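Local structure of uncharacterized protein VP1736 (3LXQ) at residues A[385-397]-A[418-432]. The protein is of unknown function but belongs to the sulfatase family of the alkaline phosphatase clan, with a mixed alpha/beta core and a smaller antiparallel sheet. Numbering follows the deposited sequence.
Sequences NFGYLTRDNLVVL and LEVDESVIDRAKANA
A432 sits over one face of the F386 ring: its CA lies 3.6 Å from the ring centroid, almost on the normal, a CH-pi contact, and the short side chain probably lets the helix backbone come this close. With CG anti to the backbone N (chi1 176°), F386 swings its ring out toward the helix, so that this face meets A432. The methyl of A432 also meets L397, whose CD1 is 3.5 Å from A432 CB and rests on the backbone of K429. One turn earlier, the A428 methyl fits between Y388 and V395, with CB 3.7 Å from both Y388 CB and V395 CG1. Alanine suits this place, since the CA atoms of Y388 and A428 are 5.6 Å apart, leaving room for little more than a methyl. The Y388 ring, long and flat, runs out between N431 and R427, its plane 19° from the N431 amide. That amide turns back on its own helix, where ND2 donates to R427 O (2.8 Å) from the face opposite to N431 N; ND2 also bonds S60 of helix 50-61. R427 crosses the ring at about a right angle, NE 3.6 Å from Y388 CE2 and the planes 22° apart; its long, bent chain carries NH2 on to T390 CG2. The arrangement is a helix laid across one face of a beta hairpin within a five-stranded antiparallel sheet; alternate residues point to the helix, while L394 and V396 belong to the other face. Close packing extends to buried N393, whose CG meets V424 CG1 at 3.6 Å. T390 OG1 donates to N393 OD1 (2.6 Å) from above the carbonyl plane, probably helping to fix the amide, and accepts from D392 N in an ST turn. Beyond, the fit slackens: partly exposed V420 reaches N393 CB, and poorly ordered L418 brings CD2 to the backbone O of solvent-exposed D392.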
loop_
_atom_site.group_PDB
_atom_site.type_symbol
_atom_site.label_atom_id
_atom_site.label_comp_id
_atom_site.label_asym_id
_atom_site.label_seq_id
_atom_site.Cartn_x
_atom_site.Cartn_y
_atom_site.Cartn_z
ATOM N N ASN A 385 14.732 -6.974 -10.240
ATOM C CA ASN A 385 14.161 -8.314 -10.097
ATOM C C ASN A 385 12.678 -8.302 -9.739
ATOM O O ASN A 385 12.251 -7.518 -8.906
ATOM C CB ASN A 385 14.943 -9.113 -9.067
ATOM C CG ASN A 385 16.402 -9.291 -9.456
ATOM O OD1 ASN A 385 16.777 -9.112 -10.614
ATOM N ND2 ASN A 385 17.227 -9.642 -8.488
ATOM N N PHE A 386 11.908 -9.174 -10.388
ATOM C CA PHE A 386 10.476 -9.312 -10.124
ATOM C C PHE A 386 10.190 -10.697 -9.585
ATOM O O PHE A 386 10.631 -11.711 -10.158
ATOM C CB PHE A 386 9.651 -9.074 -11.395
ATOM C CG PHE A 386 8.153 -9.286 -11.210
ATOM C CD1 PHE A 386 7.569 -10.547 -11.437
ATOM C CD2 PHE A 386 7.325 -8.226 -10.840
ATOM C CE1 PHE A 386 6.167 -10.728 -11.280
ATOM C CE2 PHE A 386 5.944 -8.404 -10.681
ATOM C CZ PHE A 386 5.366 -9.651 -10.897
ATOM N N GLY A 387 9.449 -10.737 -8.483
ATOM C CA GLY A 387 9.061 -11.988 -7.852
ATOM C C GLY A 387 7.564 -12.192 -7.784
ATOM O O GLY A 387 6.805 -11.249 -7.557
ATOM N N TYR A 388 7.145 -13.432 -8.009
ATOM C CA TYR A 388 5.739 -13.819 -7.923
ATOM C C TYR A 388 5.614 -14.972 -6.926
ATOM O O TYR A 388 6.044 -16.112 -7.187
ATOM C CB TYR A 388 5.190 -14.206 -9.306
ATOM C CG TYR A 388 3.669 -14.132 -9.433
ATOM C CD1 TYR A 388 3.031 -12.944 -9.804
ATOM C CD2 TYR A 388 2.875 -15.260 -9.197
ATOM C CE1 TYR A 388 1.624 -12.885 -9.934
ATOM C CE2 TYR A 388 1.501 -15.213 -9.313
ATOM C CZ TYR A 388 0.880 -14.026 -9.679
ATOM O OH TYR A 388 -0.474 -14.005 -9.791
ATOM N N LEU A 389 5.073 -14.642 -5.763
ATOM C CA LEU A 389 4.877 -15.577 -4.669
ATOM C C LEU A 389 3.439 -16.101 -4.658
ATOM O O LEU A 389 2.477 -15.317 -4.700
ATOM C CB LEU A 389 5.211 -14.909 -3.325
ATOM C CG LEU A 389 5.060 -15.754 -2.042
ATOM C CD1 LEU A 389 6.163 -16.826 -1.905
ATOM C CD2 LEU A 389 4.992 -14.884 -0.785
ATOM N N THR A 390 3.305 -17.426 -4.641
ATOM C CA THR A 390 2.019 -18.093 -4.410
ATOM C C THR A 390 2.197 -19.138 -3.302
ATOM O O THR A 390 3.302 -19.339 -2.807
ATOM C CB THR A 390 1.481 -18.793 -5.692
ATOM O OG1 THR A 390 2.144 -20.047 -5.855
ATOM C CG2 THR A 390 1.712 -17.938 -6.940
ATOM N N ARG A 391 1.119 -19.809 -2.915
ATOM C CA ARG A 391 1.198 -20.783 -1.828
ATOM C C ARG A 391 2.051 -21.999 -2.188
ATOM O O ARG A 391 2.509 -22.726 -1.307
ATOM C CB ARG A 391 -0.201 -21.220 -1.406
ATOM C CG ARG A 391 -0.905 -20.247 -0.484
ATOM C CD ARG A 391 -0.250 -20.206 0.892
ATOM N NE ARG A 391 -0.881 -19.214 1.757
ATOM C CZ ARG A 391 -0.518 -18.963 3.014
ATOM N NH1 ARG A 391 -1.167 -18.044 3.717
ATOM N NH2 ARG A 391 0.488 -19.628 3.577
ATOM N N ASP A 392 2.288 -22.184 -3.486
ATOM C CA ASP A 392 2.897 -23.406 -4.010
ATOM C C ASP A 392 4.291 -23.215 -4.585
ATOM O O ASP A 392 5.080 -24.160 -4.657
ATOM C CB ASP A 392 1.973 -24.022 -5.059
ATOM C CG ASP A 392 0.633 -24.390 -4.482
ATOM O OD1 ASP A 392 0.555 -25.401 -3.755
ATOM O OD2 ASP A 392 -0.338 -23.651 -4.732
ATOM N N ASN A 393 4.590 -21.982 -4.973
ATOM C CA ASN A 393 5.805 -21.677 -5.705
ATOM C C ASN A 393 6.201 -20.210 -5.559
ATOM O O ASN A 393 5.391 -19.352 -5.176
ATOM C CB ASN A 393 5.615 -22.033 -7.186
ATOM C CG ASN A 393 4.242 -21.619 -7.708
ATOM O OD1 ASN A 393 3.894 -20.443 -7.685
ATOM N ND2 ASN A 393 3.456 -22.591 -8.162
ATOM N N LEU A 394 7.464 -19.938 -5.863
ATOM C CA LEU A 394 7.953 -18.583 -6.007
ATOM C C LEU A 394 8.803 -18.509 -7.261
ATOM O O LEU A 394 9.775 -19.265 -7.409
ATOM C CB LEU A 394 8.775 -18.165 -4.780
ATOM C CG LEU A 394 9.697 -16.946 -4.893
ATOM C CD1 LEU A 394 8.924 -15.634 -4.938
ATOM C CD2 LEU A 394 10.674 -16.962 -3.722
ATOM N N VAL A 395 8.435 -17.584 -8.143
ATOM C CA VAL A 395 9.172 -17.350 -9.379
ATOM C C VAL A 395 9.791 -15.969 -9.366
ATOM O O VAL A 395 9.108 -14.966 -9.136
ATOM C CB VAL A 395 8.286 -17.485 -10.633
ATOM C CG1 VAL A 395 9.066 -17.082 -11.889
ATOM C CG2 VAL A 395 7.737 -18.902 -10.762
ATOM N N VAL A 396 11.092 -15.936 -9.624
ATOM C CA VAL A 396 11.839 -14.695 -9.720
ATOM C C VAL A 396 12.443 -14.516 -11.116
ATOM O O VAL A 396 13.141 -15.395 -11.623
ATOM C CB VAL A 396 12.934 -14.622 -8.641
ATOM C CG1 VAL A 396 13.789 -13.379 -8.842
ATOM C CG2 VAL A 396 12.291 -14.610 -7.242
ATOM N N LEU A 397 12.165 -13.364 -11.715
ATOM C CA LEU A 397 12.675 -12.994 -13.031
ATOM C C LEU A 397 13.730 -11.900 -12.871
ATOM O O LEU A 397 13.490 -10.886 -12.212
ATOM C CB LEU A 397 11.535 -12.462 -13.916
ATOM C CG LEU A 397 10.259 -13.294 -14.003
ATOM C CD1 LEU A 397 9.269 -12.589 -14.912
ATOM C CD2 LEU A 397 10.557 -14.715 -14.510
ATOM N N LEU A 418 12.961 -25.520 -7.028
ATOM C CA LEU A 418 11.701 -26.222 -7.333
ATOM C C LEU A 418 11.300 -26.052 -8.795
ATOM O O LEU A 418 11.280 -24.930 -9.307
ATOM C CB LEU A 418 10.553 -25.703 -6.448
ATOM C CG LEU A 418 9.152 -26.281 -6.694
ATOM C CD1 LEU A 418 9.009 -27.662 -6.066
ATOM C CD2 LEU A 418 8.080 -25.347 -6.171
ATOM N N GLU A 419 10.945 -27.164 -9.437
ATOM C CA GLU A 419 10.485 -27.175 -10.827
ATOM C C GLU A 419 8.993 -26.902 -10.881
ATOM O O GLU A 419 8.236 -27.424 -10.065
ATOM C CB GLU A 419 10.754 -28.542 -11.481
ATOM C CG GLU A 419 12.140 -29.116 -11.240
ATOM C CD GLU A 419 13.214 -28.511 -12.129
ATOM O OE1 GLU A 419 14.320 -29.089 -12.181
ATOM O OE2 GLU A 419 12.963 -27.475 -12.783
ATOM N N VAL A 420 8.567 -26.091 -11.845
ATOM C CA VAL A 420 7.146 -25.766 -11.999
ATOM C C VAL A 420 6.701 -25.840 -13.450
ATOM O O VAL A 420 7.526 -25.762 -14.362
ATOM C CB VAL A 420 6.810 -24.363 -11.457
ATOM C CG1 VAL A 420 6.709 -24.376 -9.931
ATOM C CG2 VAL A 420 7.827 -23.318 -11.956
ATOM N N ASP A 421 5.389 -25.966 -13.653
ATOM C CA ASP A 421 4.792 -25.969 -14.992
ATOM C C ASP A 421 5.169 -24.691 -15.745
ATOM O O ASP A 421 5.459 -23.667 -15.119
ATOM C CB ASP A 421 3.267 -26.080 -14.882
ATOM N N GLU A 422 5.170 -24.754 -17.077
ATOM C CA GLU A 422 5.399 -23.570 -17.913
ATOM C C GLU A 422 4.348 -22.494 -17.627
ATOM O O GLU A 422 4.632 -21.295 -17.696
ATOM C CB GLU A 422 5.388 -23.944 -19.399
ATOM N N SER A 423 3.142 -22.941 -17.280
ATOM C CA SER A 423 2.037 -22.055 -16.922
ATOM C C SER A 423 2.315 -21.214 -15.667
ATOM O O SER A 423 1.759 -20.128 -15.524
ATOM C CB SER A 423 0.747 -22.865 -16.738
ATOM O OG SER A 423 0.870 -23.784 -15.662
ATOM N N VAL A 424 3.161 -21.723 -14.771
ATOM C CA VAL A 424 3.546 -20.988 -13.556
ATOM C C VAL A 424 4.541 -19.877 -13.891
ATOM O O VAL A 424 4.430 -18.763 -13.379
ATOM C CB VAL A 424 4.117 -21.931 -12.461
ATOM C CG1 VAL A 424 4.592 -21.147 -11.249
ATOM C CG2 VAL A 424 3.062 -22.966 -12.041
ATOM N N ILE A 425 5.500 -20.181 -14.765
ATOM C CA ILE A 425 6.452 -19.170 -15.243
ATOM C C ILE A 425 5.758 -18.089 -16.080
ATOM O O ILE A 425 6.062 -16.910 -15.938
ATOM C CB ILE A 425 7.629 -19.797 -16.042
ATOM C CG1 ILE A 425 8.497 -20.669 -15.128
ATOM C CG2 ILE A 425 8.497 -18.709 -16.689
ATOM C CD1 ILE A 425 9.620 -21.428 -15.859
ATOM N N ASP A 426 4.817 -18.497 -16.927
ATOM C CA ASP A 426 4.124 -17.585 -17.843
ATOM C C ASP A 426 3.206 -16.607 -17.119
ATOM O O ASP A 426 3.032 -15.475 -17.561
ATOM C CB ASP A 426 3.309 -18.371 -18.876
ATOM C CG ASP A 426 4.170 -18.941 -20.013
ATOM O OD1 ASP A 426 5.417 -18.907 -19.914
ATOM O OD2 ASP A 426 3.587 -19.426 -21.012
ATOM N N ARG A 427 2.602 -17.057 -16.023
ATOM C CA ARG A 427 1.744 -16.205 -15.204
ATOM C C ARG A 427 2.583 -15.119 -14.505
ATOM O O ARG A 427 2.175 -13.963 -14.412
ATOM C CB ARG A 427 0.977 -17.046 -14.180
ATOM C CG ARG A 427 0.167 -16.210 -13.195
ATOM C CD ARG A 427 -0.530 -17.090 -12.186
ATOM N NE ARG A 427 0.417 -17.919 -11.455
ATOM C CZ ARG A 427 0.078 -18.952 -10.691
ATOM N NH1 ARG A 427 -1.197 -19.280 -10.551
ATOM N NH2 ARG A 427 1.020 -19.655 -10.067
ATOM N N ALA A 428 3.761 -15.512 -14.033
ATOM C CA ALA A 428 4.704 -14.605 -13.375
ATOM C C ALA A 428 5.238 -13.572 -14.366
ATOM O O ALA A 428 5.209 -12.367 -14.095
ATOM C CB ALA A 428 5.853 -15.402 -12.761
ATOM N N LYS A 429 5.724 -14.061 -15.508
ATOM C CA LYS A 429 6.241 -13.208 -16.592
ATOM C C LYS A 429 5.175 -12.216 -17.064
ATOM O O LYS A 429 5.432 -11.007 -17.168
ATOM C CB LYS A 429 6.788 -14.069 -17.755
ATOM C CG LYS A 429 7.656 -13.325 -18.771
ATOM C CD LYS A 429 8.294 -14.288 -19.784
ATOM C CE LYS A 429 8.764 -13.554 -21.051
ATOM N NZ LYS A 429 9.084 -14.478 -22.189
ATOM N N ALA A 430 3.969 -12.721 -17.311
ATOM C CA ALA A 430 2.855 -11.881 -17.753
ATOM C C ALA A 430 2.590 -10.723 -16.773
ATOM O O ALA A 430 2.406 -9.572 -17.188
ATOM C CB ALA A 430 1.603 -12.723 -17.947
ATOM N N ASN A 431 2.585 -11.031 -15.480
ATOM C CA ASN A 431 2.392 -10.013 -14.451
ATOM C C ASN A 431 3.599 -9.067 -14.265
ATOM O O ASN A 431 3.421 -7.887 -13.971
ATOM C CB ASN A 431 1.947 -10.655 -13.139
ATOM C CG ASN A 431 0.471 -11.034 -13.156
ATOM O OD1 ASN A 431 -0.412 -10.168 -13.098
ATOM N ND2 ASN A 431 0.196 -12.326 -13.230
ATOM N N ALA A 432 4.810 -9.592 -14.466
ATOM C CA ALA A 432 6.038 -8.790 -14.486
ATOM C C ALA A 432 6.015 -7.701 -15.559
ATOM O O ALA A 432 6.576 -6.624 -15.369
ATOM C CB ALA A 432 7.257 -9.691 -14.708
#